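Local coordinates for protein carboxylesterase (Est-2) (Archaeoglobus fulgidus, PDB 5FRD) that probably hydrolyses carboxylic esters as a thermophilic alpha/beta-hydrolase and carries a bound coenzyme A molecule close to its active site, at residues Ala116-Leu121 with Leu205-Phe210; Glu179-Gly184 with Lys213-Ser218. One frame throughout, in Å; residues are numbered along the deposited sequence.

Interaction 1 of 2, residues Ala116-Leu121 with Leu205-Phe210; sequences ARLRVL and LKYHEF. With COA (coenzyme A), chain C.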
ATOM      1  N   ALA A 116      -0.045  11.259   4.999  1.00 15.10           N
ATOM      2  CA  ALA A 116       1.206  12.028   4.930  1.00 14.53           C
ATOM      3  C   ALA A 116       2.068  11.906   6.174  1.00 15.94           C
ATOM      4  O   ALA A 116       3.239  12.250   6.162  1.00 16.68           O
ATOM      5  CB  ALA A 116       0.885  13.489   4.667  1.00 16.78           C
ATOM      6  N   ARG A 117       1.501  11.364   7.235  1.00 15.77           N
ATOM      7  CA  ARG A 117       2.155  11.085   8.495  1.00 16.06           C
ATOM      8  C   ARG A 117       1.432   9.876   9.084  1.00 17.24           C
ATOM      9  O   ARG A 117       0.178   9.826   9.044  1.00 16.82           O
ATOM     10  CB  ARG A 117       2.031  12.277   9.446  1.00 17.92           C
ATOM     11  CG  ARG A 117       2.800  12.108  10.750  1.00 20.90           C
ATOM     12  CD  ARG A 117       2.477  13.222  11.735  1.00 24.42           C
ATOM     13  NE  ARG A 117       3.140  14.467  11.347  1.00 24.86           N
ATOM     14  CZ  ARG A 117       3.032  15.614  12.012  1.00 34.77           C
ATOM     15  NH1 ARG A 117       2.247  15.715  13.079  1.00 32.81           N
ATOM     16  NH2 ARG A 117       3.692  16.679  11.563  1.00 37.10           N
ATOM     17  N   LEU A 118       2.203   8.913   9.596  1.00 17.34           N
ATOM     18  CA  LEU A 118       1.627   7.626  10.015  1.00 16.01           C
ATOM     19  C   LEU A 118       2.044   7.223  11.415  1.00 17.60           C
ATOM     20  O   LEU A 118       2.447   6.080  11.679  1.00 16.44           O
ATOM     21  CB  LEU A 118       1.969   6.550   8.976  1.00 15.42           C
ATOM     22  CG  LEU A 118       1.318   6.717   7.597  1.00 17.07           C
ATOM     23  CD1 LEU A 118       1.878   5.677   6.637  1.00 16.75           C
ATOM     24  CD2 LEU A 118      -0.204   6.590   7.668  1.00 16.60           C
ATOM     25  N   ARG A 119       1.871   8.144  12.355  1.00 18.46           N
ATOM     26  CA  ARG A 119       2.065   7.799  13.743  1.00 18.69           C
ATOM     27  C   ARG A 119       1.204   6.585  14.128  1.00 16.94           C
ATOM     28  O   ARG A 119       0.055   6.460  13.699  1.00 17.99           O
ATOM     29  CB  ARG A 119       1.703   8.984  14.642  1.00 20.08           C
ATOM     30  CG  ARG A 119       2.710  10.133  14.595  1.00 21.92           C
ATOM     31  CD  ARG A 119       4.052   9.823  15.268  1.00 20.62           C
ATOM     32  NE  ARG A 119       3.894   9.133  16.536  1.00 23.62           N
ATOM     33  CZ  ARG A 119       3.411   9.674  17.654  1.00 28.69           C
ATOM     34  NH1 ARG A 119       3.085  10.958  17.705  1.00 26.80           N
ATOM     35  NH2 ARG A 119       3.251   8.902  18.736  1.00 29.92           N
ATOM     36  N   VAL A 120       1.778   5.723  14.955  1.00 17.08           N
ATOM     37  CA  VAL A 120       1.116   4.521  15.416  1.00 16.51           C
ATOM     38  C   VAL A 120       0.770   4.623  16.916  1.00 18.80           C
ATOM     39  O   VAL A 120       1.615   5.004  17.729  1.00 21.53           O
ATOM     40  CB  VAL A 120       1.998   3.295  15.158  1.00 18.27           C
ATOM     41  CG1 VAL A 120       1.303   2.019  15.619  1.00 19.94           C
ATOM     42  CG2 VAL A 120       2.388   3.211  13.682  1.00 17.95           C
ATOM     43  N   LEU A 121      -0.448   4.246  17.244  1.00 17.27           N
ATOM     44  CA  LEU A 121      -0.890   4.222  18.646  0.70 21.32           C
ATOM     45  C   LEU A 121       0.126   3.493  19.487  1.00 22.57           C
ATOM     46  O   LEU A 121       0.446   2.347  19.194  1.00 21.62           O
ATOM     47  CB  LEU A 121      -2.194   3.469  18.787  0.70 21.89           C
ATOM     48  CG  LEU A 121      -3.505   4.142  18.440  0.70 22.55           C
ATOM     49  CD1 LEU A 121      -4.615   3.104  18.421  0.70 25.57           C
ATOM     50  CD2 LEU A 121      -3.798   5.275  19.416  0.70 25.78           C
ATOM     51  N   LEU A 205     -10.749   9.170   7.516  1.00 14.96           N
ATOM     52  CA  LEU A 205     -11.168  10.057   6.448  1.00 13.97           C
ATOM     53  C   LEU A 205     -10.322  11.309   6.368  1.00 14.01           C
ATOM     54  O   LEU A 205      -9.929  11.698   5.275  1.00 15.49           O
ATOM     55  CB  LEU A 205     -12.623  10.450   6.653  1.00 16.25           C
ATOM     56  CG  LEU A 205     -13.200  11.440   5.657  1.00 16.67           C
ATOM     57  CD1 LEU A 205     -13.184  10.869   4.234  1.00 16.46           C
ATOM     58  CD2 LEU A 205     -14.618  11.802   6.051  1.00 17.95           C
ATOM     59  N   LYS A 206     -10.025  11.947   7.493  1.00 14.49           N
ATOM     60  CA  LYS A 206      -9.268  13.199   7.442  0.60 15.71           C
ATOM     61  C   LYS A 206      -7.901  13.050   6.805  1.00 15.93           C
ATOM     62  O   LYS A 206      -7.440  13.988   6.193  1.00 16.34           O
ATOM     63  CB  LYS A 206      -9.130  13.847   8.796  0.60 16.80           C
ATOM     64  CG  LYS A 206     -10.421  14.465   9.310  0.60 18.96           C
ATOM     65  CD  LYS A 206     -10.272  14.850  10.786  0.60 23.22           C
ATOM     66  CE  LYS A 206     -11.630  15.123  11.456  0.60 32.25           C
ATOM     67  NZ  LYS A 206     -11.567  16.243  12.441  0.60 38.51           N
ATOM     68  N   TYR A 207      -7.266  11.879   6.926  1.00 14.73           N
ATOM     69  CA  TYR A 207      -5.968  11.707   6.273  1.00 16.54           C
ATOM     70  C   TYR A 207      -6.124  11.767   4.754  1.00 14.39           C
ATOM     71  O   TYR A 207      -5.213  12.227   4.030  1.00 15.91           O
ATOM     72  CB  TYR A 207      -5.325  10.383   6.618  1.00 14.28           C
ATOM     73  CG  TYR A 207      -4.824  10.189   8.027  1.00 14.04           C
ATOM     74  CD1 TYR A 207      -5.160  11.065   9.077  1.00 15.35           C
ATOM     75  CD2 TYR A 207      -3.988   9.110   8.329  1.00 13.96           C
ATOM     76  CE1 TYR A 207      -4.691  10.850  10.385  1.00 14.97           C
ATOM     77  CE2 TYR A 207      -3.525   8.885   9.625  1.00 15.66           C
ATOM     78  CZ  TYR A 207      -3.902   9.752  10.655  1.00 16.31           C
ATOM     79  OH  TYR A 207      -3.486   9.553  11.973  1.00 19.99           O
ATOM     80  N   HIS A 208      -7.266  11.293   4.257  1.00 13.90           N
ATOM     81  CA  HIS A 208      -7.540  11.197   2.825  1.00 13.41           C
ATOM     82  C   HIS A 208      -8.068  12.519   2.267  1.00 15.61           C
ATOM     83  O   HIS A 208      -7.715  12.914   1.157  1.00 14.91           O
ATOM     84  CB  HIS A 208      -8.436   9.987   2.579  1.00 14.02           C
ATOM     85  CG  HIS A 208      -7.746   8.715   2.960  1.00 14.54           C
ATOM     86  ND1 HIS A 208      -7.696   8.244   4.250  1.00 13.77           N
ATOM     87  CD2 HIS A 208      -6.942   7.911   2.238  1.00 13.55           C
ATOM     88  CE1 HIS A 208      -6.934   7.166   4.289  1.00 15.02           C
ATOM     89  NE2 HIS A 208      -6.465   6.952   3.080  1.00 14.44           N
ATOM     90  N   GLU A 209      -8.895  13.202   3.050  1.00 13.81           N
ATOM     91  CA  GLU A 209      -9.244  14.579   2.688  1.00 15.07           C
ATOM     92  C   GLU A 209      -8.000  15.471   2.673  1.00 16.43           C
ATOM     93  O   GLU A 209      -7.929  16.367   1.853  1.00 17.40           O
ATOM     94  CB  GLU A 209     -10.304  15.139   3.638  1.00 14.03           C
ATOM     95  CG  GLU A 209     -11.690  14.574   3.434  1.00 15.17           C
ATOM     96  CD  GLU A 209     -12.447  15.126   2.243  1.00 16.99           C
ATOM     97  OE1 GLU A 209     -11.869  15.869   1.416  1.00 18.34           O
ATOM     98  OE2 GLU A 209     -13.658  14.801   2.111  1.00 16.53           O
ATOM     99  N   PHE A 210      -7.009  15.192   3.520  1.00 15.75           N
ATOM    100  CA  PHE A 210      -5.767  15.994   3.519  1.00 15.49           C
ATOM    101  C   PHE A 210      -5.082  15.861   2.171  1.00 16.24           C
ATOM    102  O   PHE A 210      -4.727  16.859   1.529  1.00 16.48           O
ATOM    103  CB  PHE A 210      -4.844  15.574   4.645  1.00 17.03           C
ATOM    104  CG  PHE A 210      -3.539  16.322   4.643  1.00 17.72           C
ATOM    105  CD1 PHE A 210      -3.428  17.508   5.339  1.00 19.63           C
ATOM    106  CD2 PHE A 210      -2.448  15.859   3.937  1.00 18.94           C
ATOM    107  CE1 PHE A 210      -2.233  18.223   5.377  1.00 21.83           C
ATOM    108  CE2 PHE A 210      -1.249  16.584   3.942  1.00 19.29           C
ATOM    109  CZ  PHE A 210      -1.149  17.779   4.647  1.00 21.04           C
TER
HETATM  110  N1A COA C1257      -3.126  13.670   7.714  1.00 20.45           N
HETATM  111  C2A COA C1257      -3.679  14.797   8.186  1.00 23.06           C
HETATM  112  N3A COA C1257      -3.480  15.204   9.446  1.00 27.31           N
HETATM  113  C4A COA C1257      -2.691  14.498  10.286  1.00 22.76           C
HETATM  114  C5A COA C1257      -2.054  13.272   9.852  1.00 20.79           C
HETATM  115  C6A COA C1257      -2.303  12.885   8.474  1.00 20.31           C
HETATM  116  N6A COA C1257      -1.752  11.750   7.994  1.00 18.08           N
HETATM  117  N7A COA C1257      -1.353  12.753  10.873  1.00 22.45           N
HETATM  118  C8A COA C1257      -1.509  13.622  11.888  1.00 29.53           C
HETATM  119  N9A COA C1257      -2.309  14.646  11.527  1.00 29.43           N
HETATM  120  C1B COA C1257      -2.719  15.752  12.414  1.00 31.94           C
HETATM  121  C2B COA C1257      -3.681  15.199  13.426  1.00 28.71           C
HETATM  122  O2B COA C1257      -5.002  15.188  12.887  1.00 35.12           O
HETATM  123  C3B COA C1257      -3.451  16.131  14.604  1.00 38.10           C
HETATM  124  O3B COA C1257      -4.220  17.317  14.411  1.00 50.13           O
HETATM  125  P3B COA C1257      -5.060  18.009  15.608  1.00 54.57           P
HETATM  126  O7A COA C1257      -3.955  18.406  16.565  1.00 66.89           O
HETATM  127  O8A COA C1257      -5.987  16.910  16.087  1.00 43.84           O
HETATM  128  O9A COA C1257      -5.775  19.151  14.919  1.00 65.70           O
HETATM  129  C4B COA C1257      -1.972  16.459  14.518  1.00 26.28           C
HETATM  130  O4B COA C1257      -1.607  16.229  13.143  1.00 29.39           O
HETATM  131  C5B COA C1257      -1.087  15.631  15.435  1.00 27.50           C
HETATM  132  O5B COA C1257      -1.284  14.237  15.149  1.00 25.67           O
HETATM  133  P1A COA C1257      -0.086  13.178  15.288  1.00 24.39           P
HETATM  134  O1A COA C1257       1.152  13.692  14.678  1.00 23.99           O
HETATM  135  O2A COA C1257      -0.656  11.875  14.726  1.00 23.91           O
HETATM  136  O3A COA C1257       0.254  13.005  16.850  1.00 27.30           O
HETATM  137  P2A COA C1257      -0.727  12.722  18.094  1.00 30.20           P
HETATM  138  O4A COA C1257       0.262  12.542  19.212  1.00 35.35           O
HETATM  139  O5A COA C1257      -1.834  13.731  18.120  1.00 36.21           O
HETATM  140  O6A COA C1257      -1.493  11.326  17.804  1.00 28.66           O
HETATM  141  CBP COA C1257      -1.831   9.004  17.492  1.00 21.99           C
HETATM  142  CCP COA C1257      -0.793  10.090  17.741  1.00 29.29           C
HETATM  143  CDP COA C1257      -1.097   7.672  17.348  1.00 25.76           C
HETATM  144  CEP COA C1257      -2.783   8.955  18.704  1.00 28.13           C
HETATM  145  CAP COA C1257      -2.604   9.336  16.191  1.00 26.55           C
HETATM  146  OAP COA C1257      -1.675   9.536  15.094  1.00 24.69           O
HETATM  147  C9P COA C1257      -3.606   8.264  15.824  1.00 24.63           C
HETATM  148  O9P COA C1257      -4.596   8.092  16.504  1.00 25.62           O
HETATM  149  N8P COA C1257      -3.354   7.555  14.708  1.00 24.01           N
HETATM  150  C7P COA C1257      -4.296   6.597  14.122  1.00 22.35           C
HETATM  151  C6P COA C1257      -4.115   5.165  14.613  1.00 22.24           C
HETATM  152  C5P COA C1257      -2.888   4.404  14.150  1.00 22.76           C
HETATM  153  O5P COA C1257      -2.178   3.802  14.967  1.00 21.01           O
HETATM  154  N4P COA C1257      -2.656   4.360  12.835  1.00 21.12           N
HETATM  155  C3P COA C1257      -1.592   3.575  12.255  1.00 24.81           C
HETATM  156  C2P COA C1257      -1.053   4.277  11.031  1.00 23.39           C
HETATM  157  S1P COA C1257       0.164   3.204  10.238  1.00 24.44           S
HETATM  158  O   HOH W   1      -2.638  12.477   5.210  1.00 15.77           O
HETATM  159  O   HOH W   2      -1.304   8.112  12.014  1.00 20.56           O
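Ala116 and Phe210 meet directly, the methyl carbon CB of Ala116 lying 3.8 Å from CE2 of the Phe210 ring, and beside them Tyr207 comes up to the loop at the carbonyl oxygen of Arg117. Coenzyme A lies between loop and helix and touches both. Its adenine lies over one face of the Tyr207 ring, with N6A 3.3 Å above the plane and over the ring centre. Phe210 meets the six-membered ring of the base at C2A, because its CG stands anti to the backbone N (chi1 177°).

The amino group N6A is gripped on the protein side: it donates to Arg117 O at 2.9 Å and to water 1, which also accepts from Ala116 N and donates to Tyr207 O. That single water therefore ties loop, helix and base together. Farther along the ligand, Arg117 NH1 gives a 2.8 Å hydrogen bond to phosphate oxygen O1A, which lies in the guanidinium plane, and Leu121 N donates to the pantetheine carbonyl O5P at 2.9 Å with an angle of 167°. Water 2 joins Arg119 O to Tyr207 OH, 2.6 Å from that hydroxyl.

A second shell holds the arginines in place, Arg117 NE in a salt bridge to Asp176 and Arg119 NE in one to Asp173; these carboxylates probably temper the positive charge gathered at the phosphates. The site illustrates a cofactor-sized ligand recognised by a loop and a helix together. The loop follows strand 106-112 and leads into helix 122-125, while helix 205-214 packs through His208 against strands 192-197 and 218-223, and helix 178-182 touches both Ala116 and Phe210.

Interaction 2 of 2, residues Glu179-Gly184 with Lys213-Ser218; sequences EDYRNG and KHIPNS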
ATOM      1  N   GLU A 179       4.076  18.586   6.918  1.00 21.77           N
ATOM      2  CA  GLU A 179       4.360  20.013   6.758  0.60 22.72           C
ATOM      3  C   GLU A 179       4.808  20.339   5.346  1.00 25.69           C
ATOM      4  O   GLU A 179       4.487  21.397   4.841  1.00 26.15           O
ATOM      5  CB  GLU A 179       5.355  20.510   7.824  0.60 29.22           C
ATOM      6  CG  GLU A 179       4.736  20.569   9.217  0.60 36.18           C
ATOM      7  CD  GLU A 179       3.558  21.532   9.313  0.60 62.05           C
ATOM      8  OE1 GLU A 179       3.631  22.634   8.720  0.60 60.30           O
ATOM      9  OE2 GLU A 179       2.553  21.175   9.970  0.60 49.36           O
ATOM     10  N   ASP A 180       5.527  19.416   4.708  1.00 22.98           N
ATOM     11  CA  ASP A 180       5.953  19.608   3.328  1.00 25.40           C
ATOM     12  C   ASP A 180       4.769  19.700   2.369  1.00 28.03           C
ATOM     13  O   ASP A 180       4.799  20.460   1.414  1.00 26.17           O
ATOM     14  CB  ASP A 180       6.906  18.494   2.902  1.00 28.84           C
ATOM     15  CG  ASP A 180       8.258  18.544   3.621  1.00 43.72           C
ATOM     16  OD1 ASP A 180       8.613  19.562   4.242  1.00 50.30           O
ATOM     17  OD2 ASP A 180       8.990  17.540   3.543  1.00 72.11           O
ATOM     18  N   TYR A 181       3.701  18.935   2.610  1.00 21.12           N
ATOM     19  CA  TYR A 181       2.477  19.153   1.880  1.00 22.77           C
ATOM     20  C   TYR A 181       1.853  20.506   2.260  1.00 23.46           C
ATOM     21  O   TYR A 181       1.434  21.231   1.381  1.00 29.56           O
ATOM     22  CB  TYR A 181       1.434  18.058   2.160  1.00 21.95           C
ATOM     23  CG  TYR A 181       1.601  16.756   1.411  1.00 22.21           C
ATOM     24  CD1 TYR A 181       1.102  16.597   0.128  1.00 22.76           C
ATOM     25  CD2 TYR A 181       2.193  15.665   2.030  1.00 19.78           C
ATOM     26  CE1 TYR A 181       1.222  15.377  -0.544  1.00 24.12           C
ATOM     27  CE2 TYR A 181       2.326  14.447   1.369  1.00 18.57           C
ATOM     28  CZ  TYR A 181       1.830  14.308   0.108  1.00 21.31           C
ATOM     29  OH  TYR A 181       1.979  13.091  -0.534  1.00 23.00           O
ATOM     30  N   ARG A 182       1.754  20.773   3.556  1.00 26.33           N
ATOM     31  CA  ARG A 182       1.049  21.965   4.074  0.60 27.63           C
ATOM     32  C   ARG A 182       1.653  23.259   3.539  1.00 39.95           C
ATOM     33  O   ARG A 182       0.919  24.174   3.198  1.00 42.28           O
ATOM     34  CB  ARG A 182       1.058  21.980   5.612  0.60 42.86           C
ATOM     35  CG  ARG A 182      -0.083  21.224   6.275  0.60 47.91           C
ATOM     36  CD  ARG A 182       0.112  21.186   7.788  0.60 60.07           C
ATOM     37  NE  ARG A 182      -1.023  20.612   8.519  0.60 42.13           N
ATOM     38  CZ  ARG A 182      -0.997  20.204   9.793  0.60 36.02           C
ATOM     39  NH1 ARG A 182       0.113  20.280  10.526  0.60 48.24           N
ATOM     40  NH2 ARG A 182      -2.103  19.703  10.342  0.60 61.45           N
ATOM     41  N   ASN A 183       2.985  23.318   3.483  1.00 26.15           N
ATOM     42  CA  ASN A 183       3.693  24.551   3.103  1.00 32.52           C
ATOM     43  C   ASN A 183       3.959  24.666   1.618  1.00 38.23           C
ATOM     44  O   ASN A 183       4.653  25.573   1.168  1.00 39.13           O
ATOM     45  CB  ASN A 183       4.980  24.728   3.923  1.00 27.41           C
ATOM     46  CG  ASN A 183       6.076  23.737   3.563  1.00 29.39           C
ATOM     47  OD1 ASN A 183       6.075  23.118   2.500  1.00 27.56           O
ATOM     48  ND2 ASN A 183       7.016  23.571   4.472  1.00 35.29           N
ATOM     49  N   GLY A 184       3.439  23.711   0.860  1.00 29.72           N
ATOM     50  CA  GLY A 184       3.426  23.788  -0.574  1.00 34.02           C
ATOM     51  C   GLY A 184       4.711  23.369  -1.234  1.00 29.49           C
ATOM     52  O   GLY A 184       4.815  23.545  -2.434  1.00 55.96           O
ATOM     53  N   LYS A 213      -7.173  17.697  -0.570  1.00 16.94           N
ATOM     54  CA  LYS A 213      -7.029  19.159  -0.499  0.70 17.05           C
ATOM     55  C   LYS A 213      -5.722  19.632  -1.115  1.00 20.03           C
ATOM     56  O   LYS A 213      -5.682  20.693  -1.736  1.00 24.35           O
ATOM     57  CB  LYS A 213      -7.127  19.628   0.945  0.70 17.96           C
ATOM     58  CG  LYS A 213      -8.549  19.664   1.438  0.70 21.67           C
ATOM     59  CD  LYS A 213      -8.689  20.379   2.748  0.70 29.88           C
ATOM     60  CE  LYS A 213      -7.763  19.851   3.823  0.70 32.99           C
ATOM     61  NZ  LYS A 213      -8.273  20.238   5.172  0.70 28.32           N
ATOM     62  N   HIS A 214      -4.651  18.860  -0.939  1.00 18.16           N
ATOM     63  CA  HIS A 214      -3.282  19.311  -1.294  1.00 18.51           C
ATOM     64  C   HIS A 214      -2.741  18.792  -2.592  1.00 20.32           C
ATOM     65  O   HIS A 214      -1.627  19.144  -2.956  1.00 24.13           O
ATOM     66  CB  HIS A 214      -2.317  19.017  -0.155  1.00 16.84           C
ATOM     67  CG  HIS A 214      -2.574  19.865   1.031  1.00 19.79           C
ATOM     68  ND1 HIS A 214      -3.238  19.417   2.148  1.00 25.65           N
ATOM     69  CD2 HIS A 214      -2.344  21.185   1.230  1.00 23.33           C
ATOM     70  CE1 HIS A 214      -3.352  20.414   3.012  1.00 26.57           C
ATOM     71  NE2 HIS A 214      -2.808  21.490   2.481  1.00 29.13           N
ATOM     72  N   ILE A 215      -3.497  17.947  -3.257  1.00 19.91           N
ATOM     73  CA  ILE A 215      -3.121  17.406  -4.557  0.75 18.30           C
ATOM     74  C   ILE A 215      -4.111  17.905  -5.611  1.00 20.93           C
ATOM     75  O   ILE A 215      -5.277  17.506  -5.590  1.00 20.78           O
ATOM     76  CB  ILE A 215      -3.015  15.861  -4.507  0.75 18.76           C
ATOM     77  CG1 ILE A 215      -1.978  15.429  -3.453  0.75 16.13           C
ATOM     78  CG2 ILE A 215      -2.657  15.331  -5.892  0.75 17.50           C
ATOM     79  CD1 ILE A 215      -1.939  13.925  -3.176  0.75 18.29           C
ATOM     80  N   PRO A 216      -3.647  18.729  -6.590  1.00 21.42           N
ATOM     81  CA  PRO A 216      -4.623  19.340  -7.495  1.00 24.33           C
ATOM     82  C   PRO A 216      -5.460  18.393  -8.327  1.00 20.77           C
ATOM     83  O   PRO A 216      -6.682  18.529  -8.367  1.00 22.98           O
ATOM     84  CB  PRO A 216      -3.775  20.247  -8.393  1.00 24.14           C
ATOM     85  CG  PRO A 216      -2.527  20.466  -7.644  1.00 35.63           C
ATOM     86  CD  PRO A 216      -2.302  19.297  -6.742  1.00 25.93           C
ATOM     87  N   ASN A 217      -4.828  17.408  -8.965  1.00 18.63           N
ATOM     88  CA  ASN A 217      -5.543  16.475  -9.785  1.00 17.96           C
ATOM     89  C   ASN A 217      -5.770  15.204  -8.982  1.00 22.86           C
ATOM     90  O   ASN A 217      -5.136  14.189  -9.253  1.00 24.34           O
ATOM     91  CB  ASN A 217      -4.785  16.131 -11.072  1.00 19.69           C
ATOM     92  CG  ASN A 217      -5.623  15.331 -12.050  1.00 26.39           C
ATOM     93  OD1 ASN A 217      -6.767  14.944 -11.759  1.00 30.51           O
ATOM     94  ND2 ASN A 217      -5.060  15.058 -13.223  1.00 26.71           N
ATOM     95  N   SER A 218      -6.567  15.288  -7.926  1.00 21.25           N
ATOM     96  CA  SER A 218      -6.937  14.118  -7.152  1.00 17.86           C
ATOM     97  C   SER A 218      -8.422  13.947  -7.114  1.00 16.44           C
ATOM     98  O   SER A 218      -9.153  14.957  -7.171  1.00 18.96           O
ATOM     99  CB  SER A 218      -6.351  14.143  -5.741  1.00 20.01           C
ATOM    100  OG  SER A 218      -6.876  15.236  -4.985  1.00 24.00           O
TER
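Tyr181 lays its ring beside the start of the His214 side chain, CD1 standing 4.2 Å from His214 CB, and extends farther to Ile215, whose CG1 is 4.3 Å from Tyr181 CE1. The two aromatic side chains cross obliquely, and Tyr181 does not stack on the imidazole. CG of Tyr181 is anti to its own carbonyl carbon (chi1 -80°), a setting that points the ring out from the flank of helix 178-182 toward the C-terminal end of helix 205-214.

The imidazole of His214 is instead turned toward the backbone of the opposing helix. Its CD2 approaches Tyr181 O at 3.8 Å, and NE2 comes to 4.2 Å from the alpha carbon of Arg182; both distances are those of van der Waals packing. The other ring nitrogen, ND1, is hydrogen-bonded to Phe210 O one turn back in its own helix, which fixes the rotation of the ring, and the Phe210 ring meets it with planes at about 45°. Tyr181 sends its hydroxyl beyond the contact to Gln96.

Two helix ends thus lean together here. Gly184, with positive phi, is where the chain leaves the first helix, its N still bonded to Tyr181 O; Ile215 takes the chain out of the second and reaches Thr192 at the start of strand 192-197. At the first residue of strand 218-223, Ser218 OG donates back to Ile215 O at 2.8 Å, closing the turn between helix and strand.

On the outer side, in one of the two conformers modelled for each, Arg182 NH1 forms a salt bridge to Glu179 OE2 at 2.7 Å, in the guanidinium plane. No hydrogen bond or salt bridge spans the two segments, so the join depends on shape and apolar cover, while Tyr181 OH is answered by Gln96, His214 ND1 by Phe210 O and, in that conformer, Arg182 by Glu179.

Overall arrangement
Interactions 1 and 2 share helix 205-214 and touch each other, Phe210 and Ala116 of the first packing on Tyr181 of the second, with centres about 13 Å apart. Interaction 1 is the buried one: several of its polar atoms are bridged by coenzyme A and two waters, so ligand recognition carries much of the join. Interaction 2 lies farther out, about 20 Å from the chain centre against 14 Å, is partly buried, and meets by packing alone. Helix 178-182 also connects them: it carries Tyr181, and its Arg182 side chain lies about 4 Å from coenzyme A at the nearest atoms. One helix thus presents a ligand-facing turn and, at its C-terminal end, a plain helix-to-helix packing surface.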